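Local coordinates for exodeoxyribonuclease 10 (PDB 4FZX) that degrades single-stranded and double-stranded DNA from the 3' end as a distributive, magnesium-dependent 3'-5' exonuclease of the DEDDh (DnaQ) family, at a contact of chain A with DNA. Sequence-based numbering; all coordinates share one arbitrary frame.

A contact of chain A with DNA. Residues 7-9, 11-12, 47, 51, 84. With nucleotides of chain B.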
ATOM      1  N   THR A   7     -18.437  21.612  23.273  1.00 14.28           N
ATOM      2  CA  THR A   7     -19.245  21.217  24.414  1.00 15.07           C
ATOM      3  C   THR A   7     -18.294  20.940  25.591  1.00 12.72           C
ATOM      4  O   THR A   7     -17.387  20.142  25.472  1.00 13.28           O
ATOM      5  CB  THR A   7     -19.996  19.891  24.090  1.00 15.73           C
ATOM      6  OG1 THR A   7     -20.963  20.126  23.059  1.00 21.10           O
ATOM      7  CG2 THR A   7     -20.693  19.376  25.292  1.00 19.32           C
ATOM      8  N   GLU A   8     -18.500  21.589  26.722  1.00 11.55           N
ATOM      9  CA  GLU A   8     -17.861  21.145  27.951  1.00 10.79           C
ATOM     10  C   GLU A   8     -18.865  20.347  28.777  1.00  9.96           C
ATOM     11  O   GLU A   8     -20.057  20.637  28.751  1.00  9.96           O
ATOM     12  CB  GLU A   8     -17.320  22.332  28.757  1.00 11.05           C
ATOM     13  CG  GLU A   8     -16.443  23.310  27.959  1.00 11.89           C
ATOM     14  CD  GLU A   8     -15.187  22.658  27.375  1.00 16.73           C
ATOM     15  OE1 GLU A   8     -14.552  21.815  28.053  1.00 15.43           O
ATOM     16  OE2 GLU A   8     -14.822  23.008  26.233  1.00 18.71           O
ATOM     17  N   THR A   9     -18.369  19.344  29.499  1.00  9.03           N
ATOM     18  CA  THR A   9     -19.192  18.257  30.023  1.00  7.98           C
ATOM     19  C   THR A   9     -18.839  17.933  31.477  1.00  8.88           C
ATOM     20  O   THR A   9     -17.840  18.402  32.016  1.00  7.94           O
ATOM     21  CB  THR A   9     -19.031  16.965  29.183  1.00  8.33           C
ATOM     22  OG1 THR A   9     -17.649  16.605  29.119  1.00  9.82           O
ATOM     23  CG2 THR A   9     -19.577  17.154  27.744  1.00  7.08           C
ATOM     24  N   GLY A  11     -17.844  15.177  32.328  1.00 12.48           N
ATOM     25  CA  GLY A  11     -16.895  14.074  32.249  1.00 11.38           C
ATOM     26  C   GLY A  11     -17.025  13.427  30.893  1.00 12.16           C
ATOM     27  O   GLY A  11     -17.691  13.956  30.011  1.00 12.00           O
ATOM     28  N   LEU A  12     -16.361  12.294  30.715  1.00 13.03           N
ATOM     29  CA  LEU A  12     -16.166  11.729  29.397  1.00 14.64           C
ATOM     30  C   LEU A  12     -17.361  10.911  28.937  1.00 15.54           C
ATOM     31  O   LEU A  12     -17.510  10.650  27.741  1.00 16.52           O
ATOM     32  CB  LEU A  12     -14.895  10.880  29.360  1.00 15.36           C
ATOM     33  CG  LEU A  12     -13.605  11.706  29.346  1.00 16.40           C
ATOM     34  CD1 LEU A  12     -12.375  10.788  29.308  1.00 14.70           C
ATOM     35  CD2 LEU A  12     -13.611  12.687  28.174  1.00 11.68           C
ATOM     36  N   ALA A  47     -13.370  16.809  35.487  1.00 15.08           N
ATOM     37  CA  ALA A  47     -13.921  17.721  34.476  1.00 13.97           C
ATOM     38  C   ALA A  47     -13.902  19.173  34.979  1.00 12.51           C
ATOM     39  O   ALA A  47     -13.551  20.099  34.246  1.00 11.25           O
ATOM     40  CB  ALA A  47     -15.373  17.299  34.100  1.00 12.17           C
ATOM     41  N   HIS A  51     -12.513  22.571  32.827  1.00 11.56           N
ATOM     42  CA  HIS A  51     -13.311  23.683  32.299  1.00 12.55           C
ATOM     43  C   HIS A  51     -13.635  24.754  33.339  1.00 12.63           C
ATOM     44  O   HIS A  51     -13.989  25.875  32.984  1.00 13.17           O
ATOM     45  CB  HIS A  51     -14.582  23.194  31.599  1.00 10.81           C
ATOM     46  CG  HIS A  51     -15.453  22.345  32.462  1.00 11.12           C
ATOM     47  ND1 HIS A  51     -15.765  22.682  33.762  1.00  8.21           N
ATOM     48  CD2 HIS A  51     -16.012  21.130  32.242  1.00  6.44           C
ATOM     49  CE1 HIS A  51     -16.529  21.739  34.283  1.00  7.85           C
ATOM     50  NE2 HIS A  51     -16.721  20.805  33.369  1.00  6.25           N
ATOM     51  N   PHE A  84     -16.770  12.612  19.832  1.00 12.41           N
ATOM     52  CA  PHE A  84     -17.144  12.949  21.195  1.00 12.33           C
ATOM     53  C   PHE A  84     -18.416  13.809  21.272  1.00 11.60           C
ATOM     54  O   PHE A  84     -19.400  13.396  21.873  1.00 11.35           O
ATOM     55  CB  PHE A  84     -15.969  13.598  21.943  1.00 10.11           C
ATOM     56  CG  PHE A  84     -16.300  14.007  23.349  1.00 12.50           C
ATOM     57  CD1 PHE A  84     -16.309  13.072  24.376  1.00 11.56           C
ATOM     58  CD2 PHE A  84     -16.630  15.325  23.644  1.00 12.55           C
ATOM     59  CE1 PHE A  84     -16.628  13.447  25.676  1.00 13.05           C
ATOM     60  CE2 PHE A  84     -16.949  15.708  24.938  1.00 11.30           C
ATOM     61  CZ  PHE A  84     -16.935  14.773  25.960  1.00 12.60           C
TER
ATOM     62  P    DA B  16      -8.072  16.677  22.758  1.00 10.99           P
ATOM     63  OP1  DA B  16      -8.156  17.973  22.055  1.00 13.51           O
ATOM     64  OP2  DA B  16      -7.266  16.483  23.997  1.00 16.88           O
ATOM     65  O5'  DA B  16      -9.574  16.190  23.052  1.00 12.82           O
ATOM     66  C5'  DA B  16     -10.581  16.306  22.068  1.00  9.29           C
ATOM     67  C4'  DA B  16     -11.931  15.894  22.648  1.00  9.43           C
ATOM     68  O4'  DA B  16     -11.991  14.439  22.705  1.00 10.64           O
ATOM     69  C3'  DA B  16     -12.187  16.367  24.084  1.00 12.80           C
ATOM     70  O3'  DA B  16     -12.859  17.651  24.081  1.00  9.30           O
ATOM     71  C2'  DA B  16     -13.071  15.252  24.653  1.00  9.16           C
ATOM     72  C1'  DA B  16     -12.555  14.020  23.919  1.00 11.51           C
ATOM     73  N9   DA B  16     -11.553  13.324  24.691  1.00 14.42           N
ATOM     74  C8   DA B  16     -10.438  13.843  25.261  1.00 19.10           C
ATOM     75  N7   DA B  16      -9.771  12.981  25.984  1.00 20.55           N
ATOM     76  C5   DA B  16     -10.501  11.823  25.866  1.00 15.96           C
ATOM     77  C6   DA B  16     -10.325  10.549  26.421  1.00 19.96           C
ATOM     78  N6   DA B  16      -9.296  10.224  27.207  1.00 19.71           N
ATOM     79  N1   DA B  16     -11.262   9.629  26.145  1.00 25.01           N
ATOM     80  C2   DA B  16     -12.302   9.973  25.363  1.00 26.61           C
ATOM     81  N3   DA B  16     -12.582  11.148  24.792  1.00 19.36           N
ATOM     82  C4   DA B  16     -11.617  12.026  25.092  1.00 17.27           C
ATOM     83  P    DG B  17     -12.506  18.766  25.154  1.00 10.08           P
ATOM     84  OP1  DG B  17     -13.221  19.995  24.761  1.00 14.68           O
ATOM     85  OP2  DG B  17     -11.043  18.827  25.335  1.00 11.88           O
ATOM     86  O5'  DG B  17     -13.160  18.155  26.463  1.00 12.51           O
ATOM     87  C5'  DG B  17     -14.567  18.050  26.545  1.00 11.45           C
ATOM     88  C4'  DG B  17     -15.031  17.754  27.954  1.00 11.09           C
ATOM     89  O4'  DG B  17     -14.670  16.403  28.268  1.00 12.62           O
ATOM     90  C3'  DG B  17     -14.430  18.601  29.070  1.00 12.15           C
ATOM     91  O3'  DG B  17     -15.224  19.764  29.224  1.00 14.84           O
ATOM     92  C2'  DG B  17     -14.565  17.680  30.283  1.00 11.40           C
ATOM     93  C1'  DG B  17     -14.403  16.301  29.653  1.00 17.06           C
ATOM     94  N9   DG B  17     -13.051  15.800  29.734  1.00 17.95           N
ATOM     95  C8   DG B  17     -12.035  16.045  28.841  1.00 16.69           C
ATOM     96  N7   DG B  17     -10.925  15.458  29.166  1.00 18.30           N
ATOM     97  C5   DG B  17     -11.245  14.774  30.334  1.00 20.90           C
ATOM     98  C6   DG B  17     -10.435  13.951  31.134  1.00 25.48           C
ATOM     99  O6   DG B  17      -9.248  13.654  30.932  1.00 28.05           O
ATOM    100  N1   DG B  17     -11.131  13.460  32.242  1.00 27.29           N
ATOM    101  C2   DG B  17     -12.463  13.730  32.525  1.00 29.32           C
ATOM    102  N2   DG B  17     -12.978  13.174  33.645  1.00 30.62           N
ATOM    103  N3   DG B  17     -13.231  14.517  31.775  1.00 20.68           N
ATOM    104  C4   DG B  17     -12.545  14.992  30.707  1.00 18.76           C
TER
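Phe84 lies flat against the deoxyribose of DA16, whose C2' sits over the middle of the ring, 3.7 Å from its centroid. With CG anti to the backbone N (chi1 178°), the ring reaches out from helix 82-88 towards the DNA backbone, and its tip passes to the next sugar, CZ approaching O4' of DG17 at 3.6 Å. A broad aromatic face suits a sugar that offers C-H groups. An alanine here would probably leave both sugars without this support and the two terminal nucleotides freer to shift.

Leu12 is a wedge between the unpaired bases DA16 and DG17. Its branches divide the work: CD1 lies over the six-membered ring of the adenine, 3.8 Å from the centroid, while CD2 is inserted between the two five-membered rings and CG faces the guanine. A forked aliphatic side chain fills such a gap, and its apolar contacts would suit any base; the bases cannot stack directly on each other.

At the 3' terminus, O3' of DG17 donates to the carboxylate OE1 of Glu8 at 2.5 Å, on the anti side but 35° out of the carboxylate plane, and accepts from the backbone N of Thr9 at 3.2 Å. A carboxylate can accept this hydroxyl while also serving the metal site. The short Thr9 hydroxyl OG1 donates a hydrogen bond to Gly11 O, locking the turn; with its proton so used, its 3.1 Å approach to O4' of DG17 is close packing. Ala47 CB, a small methyl, fits beside C2'. His51 NE2 donates in its imidazole plane to Thr9 O, an edge N-H bracing the strand end.

Glu8 belongs to the DEDDh metal-binding set; the pocket appears to hold an unpaired 3' end by packing and hydroxyl hydrogen bonds, presenting the terminal nucleotide for removal.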